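Local coordinates for protein tail lysozyme, putative (PDB 2IA7) that is of unknown function but belongs to the gp25-like baseplate wedge family and is probably a phage-tail-like baseplate component, at residues A[39-44]-A[84-89]; A[110-115]-A[121-126]. One frame throughout, in Å; residues are numbered along the deposited sequence.

Contact 1: residues A[39-44]-A[84-89]; sequences RIILGT and ILWEPR
Ile41 meets Trp86 and Glu87 in a small, buried van der Waals contact, without hydrogen bonds, between the C-terminal ends of helices 30-42 and 69-86. One isoleucine branch does nearly all the touching: CD1 of Ile41 lies 3.6 Å from CB of Trp86 and 3.8 Å from CB of Glu87, so it spans the point where the second helix gives way to loop. With CG1 beside the backbone N (chi1 -64°) and the chain carried on by chi2 of 156°, CD1 reaches out to these two beta carbons, while CG2 of Ile41 approaches the indole obliquely. Isoleucine suits the place because its flexible CG1-CD1 arm reaches the neighbouring helix end and brings no polar group that would need a partner in a buried site. In this gp25-like fold the two helices pack beside a three-stranded antiparallel sheet, and Glu87, the first residue to leave helical geometry, begins the turn into strand 90-98. The Trp86 ring itself leads away from Ile41 and meets Phe55 edge-to-face. Glu87 is bent at chi2 (39°), which helps bring its carboxylate back to Arg89. The guanidinium grips it side-on: NE of Arg89 reaches OE2 of Glu87 at 2.9 Å, and NH2 of Arg89 reaches OE1 of Glu87 at 2.8 Å. OE2 also accepts from the Arg89 backbone N, and OE1 bonds Ser37 of helix 30-42. Arg89 NH1 adds a salt bridge to Asp33.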
# COMPACT_ATOMS: atom_id res chain seq x y z
N ARG A 39 3.23 -4.18 3.17
CA ARG A 39 2.21 -5.09 2.67
C ARG A 39 1.09 -5.31 3.65
O ARG A 39 -0.06 -5.47 3.27
CB ARG A 39 2.83 -6.41 2.22
CG ARG A 39 3.79 -6.27 1.04
CD ARG A 39 4.35 -7.60 0.55
NE ARG A 39 5.16 -8.39 1.49
CZ ARG A 39 6.49 -8.40 1.58
NH1 ARG A 39 7.27 -7.75 0.73
NH2 ARG A 39 7.05 -9.22 2.46
N ILE A 40 1.43 -5.43 4.94
CA ILE A 40 0.42 -5.57 6.00
C ILE A 40 -0.49 -4.38 6.05
O ILE A 40 -1.70 -4.52 6.08
CB ILE A 40 1.06 -5.81 7.37
CG1 ILE A 40 1.75 -7.18 7.42
CG2 ILE A 40 0.07 -5.73 8.48
CD1 ILE A 40 2.73 -7.32 8.57
N ILE A 41 0.09 -3.20 6.05
CA ILE A 41 -0.70 -1.99 6.14
C ILE A 41 -1.69 -1.83 5.00
O ILE A 41 -2.86 -1.58 5.21
CB ILE A 41 0.21 -0.73 6.19
CG1 ILE A 41 1.05 -0.75 7.46
CG2 ILE A 41 -0.61 0.57 6.08
CD1 ILE A 41 2.32 0.03 7.36
N LEU A 42 -1.21 -2.05 3.76
CA LEU A 42 -2.06 -1.83 2.56
C LEU A 42 -3.13 -2.94 2.48
O LEU A 42 -4.22 -2.73 1.96
CB LEU A 42 -1.24 -1.72 1.30
CG LEU A 42 -0.20 -0.59 1.27
CD1 LEU A 42 0.52 -0.53 -0.07
CD2 LEU A 42 -0.89 0.74 1.66
N GLY A 43 -2.80 -4.13 3.00
CA GLY A 43 -3.73 -5.26 2.95
C GLY A 43 -4.73 -5.36 4.08
O GLY A 43 -5.51 -6.33 4.13
N THR A 44 -4.72 -4.40 4.99
CA THR A 44 -5.61 -4.40 6.13
C THR A 44 -6.62 -3.26 6.02
O THR A 44 -6.29 -2.09 5.86
CB THR A 44 -4.83 -4.27 7.49
OG1 THR A 44 -3.85 -5.31 7.56
CG2 THR A 44 -5.77 -4.39 8.71
N ILE A 84 2.51 6.71 5.62
CA ILE A 84 3.03 7.81 6.46
C ILE A 84 2.65 7.63 7.90
O ILE A 84 3.46 7.78 8.79
CB ILE A 84 2.55 9.15 5.95
CG1 ILE A 84 3.24 9.43 4.64
CG2 ILE A 84 2.81 10.27 6.99
CD1 ILE A 84 2.64 10.62 3.90
N LEU A 85 1.40 7.28 8.14
CA LEU A 85 0.92 7.05 9.48
C LEU A 85 1.54 5.80 10.11
O LEU A 85 1.94 5.86 11.29
CB LEU A 85 -0.59 6.95 9.46
CG LEU A 85 -1.27 6.81 10.81
CD1 LEU A 85 -0.92 7.95 11.77
CD2 LEU A 85 -2.78 6.76 10.58
N TRP A 86 1.56 4.66 9.43
CA TRP A 86 1.86 3.38 10.06
C TRP A 86 3.26 2.85 9.79
O TRP A 86 3.64 1.88 10.42
CB TRP A 86 0.81 2.35 9.64
CG TRP A 86 -0.54 2.73 10.12
CD1 TRP A 86 -1.60 3.12 9.39
CD2 TRP A 86 -0.96 2.79 11.50
NE1 TRP A 86 -2.69 3.40 10.22
CE2 TRP A 86 -2.30 3.19 11.51
CE3 TRP A 86 -0.33 2.48 12.72
CZ2 TRP A 86 -3.02 3.36 12.69
CZ3 TRP A 86 -1.06 2.63 13.88
CH2 TRP A 86 -2.38 3.06 13.85
N GLU A 87 4.03 3.48 8.90
CA GLU A 87 5.39 2.99 8.62
C GLU A 87 6.40 4.15 8.64
O GLU A 87 6.88 4.59 7.58
CB GLU A 87 5.48 2.20 7.34
CG GLU A 87 6.83 1.47 7.17
CD GLU A 87 7.36 0.90 8.44
OE1 GLU A 87 7.02 -0.25 8.74
OE2 GLU A 87 8.15 1.56 9.16
N PRO A 88 6.70 4.64 9.84
CA PRO A 88 7.58 5.80 9.97
C PRO A 88 9.04 5.56 9.62
O PRO A 88 9.86 6.52 9.58
CB PRO A 88 7.42 6.18 11.46
CG PRO A 88 7.05 4.95 12.13
CD PRO A 88 6.18 4.20 11.14
N ARG A 89 9.42 4.32 9.41
CA ARG A 89 10.82 3.97 9.08
C ARG A 89 11.20 4.32 7.65
O ARG A 89 12.38 4.33 7.31
CB ARG A 89 11.07 2.49 9.30
CG ARG A 89 11.07 2.11 10.76
CD ARG A 89 11.26 0.64 10.99
NE ARG A 89 10.11 -0.09 10.45
CZ ARG A 89 9.97 -1.40 10.50
NH1 ARG A 89 10.89 -2.17 11.07
NH2 ARG A 89 8.89 -1.96 9.98

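Contact 2: residues A[110-115]-A[121-126]; sequences DIEYRV and RFNLVY
Strands 110-115 and 121-126 run antiparallel at 157°, their axes 4.7 Å apart, joined by two hydrogen-bonded pairs, Ile111-Leu124 and Tyr113-Phe122. Each pair closes both of its N-H to O bonds, at lengths such as 2.8 Å for Leu124 N to Ile111 O and 2.9 Å for Phe122 N to Tyr113 O. In the non-hydrogen-bonded positions between and beyond them stand Asp110-Val125, Glu112-Asn123 and Arg114-Arg121, whose side chains share the other, mostly polar face, Val125 excepted; CA-H...O contacts, as from Asn123 CA to Ile111 O, add to the seam.

The opposite face is hydrophobic and partly aromatic. Tyr113 takes the crowded position between its backbone N and carbonyl carbon (chi1 64°), which swings the ring across the neighbouring strand. There Phe122 CB lies over one ring face in a CH-pi contact, 4.0 Å from the Tyr113 ring centroid, while CB of Leu124 sits at the ring edge. The Tyr113 and Phe122 planes are 30° apart and the rings are displaced past each other, with little of one over the other. Tyrosine suits this place because its ring packs as a hydrophobe while OH reaches a water, which donates to Asn123 O and so bridges the strands. CG2 of Val115 meets CE2 of Phe122 at 3.7 Å. Ile111 and Leu124 lie side by side, with CD1 of Ile111 4.1 Å from CD2 of Leu124.

This beta hairpin forms two of the sheet's three strands; strand 90-98 pairs with the other edge of 106-115, where NE of Arg114 forms a salt bridge with Glu91 while its NH1 hydrogen-bonds Asn119. Helices 30-42 and 69-86 pack on the face of Ile111, Tyr113 and Leu124: Ile111 touches Leu42, Val79 and Leu83, Tyr113 touches Ile38, and Val115 touches Ile34.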
# COMPACT_ATOMS: atom_id res chain seq x y z
N ASP A 110 2.98 1.09 -7.64
CA ASP A 110 4.43 1.17 -7.67
C ASP A 110 4.86 2.19 -6.62
O ASP A 110 4.54 3.36 -6.71
CB ASP A 110 4.88 1.60 -9.03
CG ASP A 110 4.48 0.60 -10.13
OD1 ASP A 110 4.78 -0.57 -10.00
OD2 ASP A 110 3.96 1.12 -11.19
N ILE A 111 5.58 1.71 -5.61
CA ILE A 111 5.97 2.44 -4.46
C ILE A 111 7.50 2.48 -4.38
O ILE A 111 8.13 1.45 -4.22
CB ILE A 111 5.40 1.81 -3.16
CG1 ILE A 111 3.86 1.68 -3.22
CG2 ILE A 111 5.83 2.68 -1.98
CD1 ILE A 111 3.25 0.82 -2.12
N GLU A 112 8.04 3.69 -4.46
CA GLU A 112 9.50 3.89 -4.31
C GLU A 112 9.65 4.59 -2.98
O GLU A 112 8.92 5.54 -2.66
CB GLU A 112 10.11 4.74 -5.43
CG GLU A 112 9.91 4.23 -6.81
CD GLU A 112 10.56 5.13 -7.88
OE1 GLU A 112 11.71 5.62 -7.64
OE2 GLU A 112 9.89 5.33 -8.94
N TYR A 113 10.58 4.13 -2.16
CA TYR A 113 10.77 4.67 -0.85
C TYR A 113 12.23 4.58 -0.41
O TYR A 113 13.01 3.81 -0.95
CB TYR A 113 9.84 3.99 0.13
CG TYR A 113 10.09 2.51 0.34
CD1 TYR A 113 10.99 2.04 1.34
CD2 TYR A 113 9.44 1.54 -0.45
CE1 TYR A 113 11.19 0.68 1.53
CE2 TYR A 113 9.65 0.19 -0.25
CZ TYR A 113 10.49 -0.25 0.76
OH TYR A 113 10.70 -1.59 0.91
N ARG A 114 12.55 5.42 0.55
CA ARG A 114 13.89 5.50 1.20
C ARG A 114 13.77 4.99 2.63
O ARG A 114 12.87 5.38 3.39
CB ARG A 114 14.38 6.95 1.20
CG ARG A 114 15.73 7.15 1.82
CD ARG A 114 16.15 8.62 1.73
NE ARG A 114 15.30 9.44 2.56
CZ ARG A 114 15.52 9.75 3.83
NH1 ARG A 114 16.59 9.33 4.47
NH2 ARG A 114 14.63 10.49 4.48
N VAL A 115 14.60 4.02 3.01
CA VAL A 115 14.71 3.59 4.40
C VAL A 115 15.56 4.58 5.13
O VAL A 115 16.70 4.81 4.76
CB VAL A 115 15.29 2.16 4.50
CG1 VAL A 115 15.51 1.77 5.96
CG2 VAL A 115 14.28 1.17 3.86
N ARG A 121 17.40 3.10 -1.11
CA ARG A 121 16.14 3.15 -1.82
C ARG A 121 15.71 1.77 -2.26
O ARG A 121 16.52 0.96 -2.66
CB ARG A 121 16.25 4.12 -3.00
CG ARG A 121 16.60 5.51 -2.51
CD ARG A 121 16.61 6.55 -3.58
NE ARG A 121 16.62 7.86 -2.93
CZ ARG A 121 16.30 9.00 -3.53
NH1 ARG A 121 15.96 9.04 -4.82
NH2 ARG A 121 16.31 10.12 -2.81
N PHE A 122 14.39 1.56 -2.18
CA PHE A 122 13.78 0.32 -2.58
C PHE A 122 12.52 0.60 -3.38
O PHE A 122 11.96 1.70 -3.33
CB PHE A 122 13.44 -0.54 -1.35
CG PHE A 122 14.59 -0.97 -0.61
CD1 PHE A 122 15.22 -2.13 -0.94
CD2 PHE A 122 15.05 -0.22 0.43
CE1 PHE A 122 16.33 -2.52 -0.24
CE2 PHE A 122 16.13 -0.59 1.12
CZ PHE A 122 16.77 -1.73 0.82
N ASN A 123 12.10 -0.41 -4.13
CA ASN A 123 10.84 -0.38 -4.87
C ASN A 123 9.98 -1.52 -4.38
O ASN A 123 10.49 -2.59 -3.99
CB ASN A 123 11.11 -0.51 -6.37
CG ASN A 123 9.89 -0.12 -7.23
OD1 ASN A 123 9.51 1.05 -7.28
ND2 ASN A 123 9.32 -1.12 -7.93
N LEU A 124 8.65 -1.34 -4.38
CA LEU A 124 7.74 -2.38 -4.05
C LEU A 124 6.51 -2.18 -4.90
O LEU A 124 6.07 -1.05 -5.06
CB LEU A 124 7.35 -2.25 -2.58
CG LEU A 124 6.47 -3.31 -1.94
CD1 LEU A 124 6.80 -3.53 -0.45
CD2 LEU A 124 5.00 -2.86 -2.09
N VAL A 125 5.99 -3.26 -5.45
CA VAL A 125 4.80 -3.23 -6.27
C VAL A 125 3.71 -3.93 -5.48
O VAL A 125 3.84 -5.11 -5.15
CB VAL A 125 5.01 -3.93 -7.61
CG1 VAL A 125 3.73 -3.93 -8.43
CG2 VAL A 125 6.18 -3.25 -8.40
N TYR A 126 2.65 -3.22 -5.15
CA TYR A 126 1.57 -3.76 -4.35
C TYR A 126 0.34 -3.98 -5.22
O TYR A 126 -0.21 -3.01 -5.76
CB TYR A 126 1.22 -2.85 -3.16
CG TYR A 126 0.31 -3.60 -2.23
CD1 TYR A 126 0.82 -4.54 -1.33
CD2 TYR A 126 -1.06 -3.40 -2.28
CE1 TYR A 126 -0.04 -5.31 -0.51
CE2 TYR A 126 -1.91 -4.17 -1.47
CZ TYR A 126 -1.39 -5.11 -0.61
OH TYR A 126 -2.32 -5.78 0.15
O HOH W 1 10.76 -3.48 -1.25

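How the contacts relate
Contact 1 joins helix to helix in the buried interior, whereas contact 2 is a partly buried strand pairing with one face turned to the helices. They share no secondary-structure element, yet they adjoin: CD1 of Leu42 lies 3.7 Å from CD1 of Ile111, and Tyr126 extends to the C-terminal end of helix 30-42, where its OH lies 3.2 Å from CA of Gly43. Their chemistry follows their place. No hydrogen bond crosses between the segments of 39-44/84-89, which meet through aliphatic carbons; backbone bonds join 110-115 to 121-126, and the extended strands send side chains to a mostly polar outer face and an apolar inner one.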